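Local coordinates for protein DNA annealing helicase and endonuclease ZRANB3 (Homo sapiens, PDB 5MKW) that anneals DNA strands and cuts DNA to maintain genome stability at stalled or collapsed replication forks, the part here being its HNH domain, at residues 56-61 with 68-73. Numbering follows the deposited sequence. Where two conformers were deposited one is given.
Sequences LEQLNE and EGHFWQ
Gln-58 and His-70 mark the closest approach of the two backbones, their CA atoms 7.4 Å apart, where helix 56-64 passes the turn 68-71 that leads into strand 72-76. Side chains bridge the gap. The His-70 ring reaches across to Glu-61 and gives its NE2 proton to OE1 at 2.9 Å; the carboxylate oxygen sits near the ring edge, met nearly end-on, though 22° out of the ring plane. Gln-58 runs past His-70 in the opposite direction. Its chain leaves CA with CG opposite the backbone N (chi1 -177°) and stays extended, which brings NE2 to 3.0 Å from His-70 O, while its CG lies 4.0 Å from CD2 of the ring. His-70 O accepts a hydrogen bond from Thr-97 OG1 of helix 97-118. A leucine in place of His-70 would probably leave Glu-61 without its ring N-H partner and Gly-67 N without its acceptor. NE2 donates to Glu-61 while ND1 accepts from Gly-67 N, which pins the ring's rotation and settles its flip; the result is a His-carboxylate hydrogen bond at the surface, tying helix 56-64 to the turn leading into strand 72-76 of the HNH domain.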
# COMPACT_ATOMS: atom_id res chain seq x y z
N LEU A 56 11.34 0.65 -8.97
CA LEU A 56 12.27 -0.39 -9.32
C LEU A 56 12.90 -1.03 -8.09
O LEU A 56 13.08 -2.22 -8.04
CB LEU A 56 13.35 0.16 -10.23
CG LEU A 56 14.47 -0.80 -10.58
CD1 LEU A 56 13.95 -2.04 -11.31
CD2 LEU A 56 15.49 -0.11 -11.47
N GLU A 57 13.22 -0.21 -7.10
CA GLU A 57 13.82 -0.70 -5.87
C GLU A 57 12.88 -1.72 -5.19
O GLU A 57 13.28 -2.79 -4.74
CB GLU A 57 14.06 0.52 -4.95
CG GLU A 57 14.56 0.20 -3.54
CD GLU A 57 16.00 -0.33 -3.55
OE1 GLU A 57 16.78 0.04 -4.46
OE2 GLU A 57 16.37 -1.11 -2.64
N GLN A 58 11.60 -1.41 -5.19
CA GLN A 58 10.65 -2.27 -4.50
C GLN A 58 10.43 -3.52 -5.31
O GLN A 58 10.40 -4.64 -4.77
CB GLN A 58 9.34 -1.53 -4.23
CG GLN A 58 8.37 -2.38 -3.46
CD GLN A 58 7.22 -1.57 -2.87
OE1 GLN A 58 7.36 -0.38 -2.65
NE2 GLN A 58 6.07 -2.20 -2.68
N LEU A 59 10.28 -3.35 -6.62
CA LEU A 59 10.14 -4.48 -7.52
C LEU A 59 11.33 -5.44 -7.43
O LEU A 59 11.16 -6.67 -7.42
CB LEU A 59 9.94 -4.01 -8.98
CG LEU A 59 8.64 -3.24 -9.20
CD1 LEU A 59 8.61 -2.64 -10.60
CD2 LEU A 59 7.43 -4.14 -8.96
N ASN A 60 12.55 -4.91 -7.31
CA ASN A 60 13.71 -5.80 -7.13
C ASN A 60 13.56 -6.60 -5.80
O ASN A 60 13.89 -7.78 -5.72
CB ASN A 60 15.01 -5.01 -7.10
CG ASN A 60 15.43 -4.49 -8.44
OD1 ASN A 60 14.98 -4.99 -9.48
ND2 ASN A 60 16.32 -3.51 -8.44
N GLU A 61 13.05 -5.97 -4.75
CA GLU A 61 12.85 -6.72 -3.48
C GLU A 61 11.78 -7.79 -3.62
O GLU A 61 11.86 -8.87 -3.00
CB GLU A 61 12.40 -5.81 -2.37
CG GLU A 61 13.48 -4.90 -1.83
CD GLU A 61 12.89 -3.93 -0.84
OE1 GLU A 61 11.79 -4.23 -0.28
OE2 GLU A 61 13.48 -2.84 -0.68
N GLU A 68 3.88 -9.41 2.22
CA GLU A 68 2.55 -8.94 2.09
C GLU A 68 2.54 -7.40 1.99
O GLU A 68 1.78 -6.81 1.26
CB GLU A 68 1.76 -9.48 3.34
CG GLU A 68 1.61 -11.03 3.38
CD GLU A 68 2.73 -11.90 4.07
OE1 GLU A 68 3.94 -11.45 4.21
OE2 GLU A 68 2.43 -13.16 4.32
N GLY A 69 3.36 -6.75 2.82
CA GLY A 69 3.51 -5.32 2.80
C GLY A 69 4.01 -4.69 1.50
O GLY A 69 3.84 -3.50 1.30
N HIS A 70 4.57 -5.48 0.59
CA HIS A 70 4.89 -4.98 -0.73
C HIS A 70 3.68 -4.78 -1.60
O HIS A 70 3.76 -4.08 -2.62
CB HIS A 70 5.85 -5.92 -1.48
CG HIS A 70 7.21 -5.98 -0.92
ND1 HIS A 70 7.92 -7.16 -0.82
CD2 HIS A 70 8.05 -5.00 -0.48
CE1 HIS A 70 9.13 -6.90 -0.36
NE2 HIS A 70 9.24 -5.60 -0.18
N PHE A 71 2.60 -5.46 -1.26
CA PHE A 71 1.41 -5.50 -2.10
C PHE A 71 0.25 -4.62 -1.57
O PHE A 71 -0.48 -4.02 -2.37
CB PHE A 71 0.97 -6.97 -2.25
CG PHE A 71 1.94 -7.81 -3.02
CD1 PHE A 71 3.08 -8.31 -2.41
CD2 PHE A 71 1.83 -7.91 -4.39
CE1 PHE A 71 4.04 -9.02 -3.14
CE2 PHE A 71 2.77 -8.60 -5.12
CZ PHE A 71 3.88 -9.18 -4.49
N TRP A 72 0.03 -4.62 -0.26
CA TRP A 72 -1.02 -3.78 0.34
C TRP A 72 -0.61 -3.25 1.71
O TRP A 72 0.23 -3.83 2.40
CB TRP A 72 -2.40 -4.50 0.43
CG TRP A 72 -2.46 -5.70 1.27
CD1 TRP A 72 -2.19 -6.98 0.89
CD2 TRP A 72 -2.84 -5.77 2.65
NE1 TRP A 72 -2.35 -7.85 1.94
CE2 TRP A 72 -2.77 -7.13 3.03
CE3 TRP A 72 -3.28 -4.83 3.58
CZ2 TRP A 72 -3.09 -7.58 4.31
CZ3 TRP A 72 -3.56 -5.27 4.90
CH2 TRP A 72 -3.51 -6.65 5.22
N GLN A 73 -1.24 -2.14 2.08
CA GLN A 73 -1.00 -1.39 3.31
C GLN A 73 -2.36 -0.94 3.86
O GLN A 73 -3.27 -0.69 3.07
CB GLN A 73 -0.19 -0.12 2.99
CG GLN A 73 1.25 -0.35 2.59
CD GLN A 73 2.07 -0.85 3.78
OE1 GLN A 73 1.84 -0.41 4.91
NE2 GLN A 73 2.85 -1.91 3.58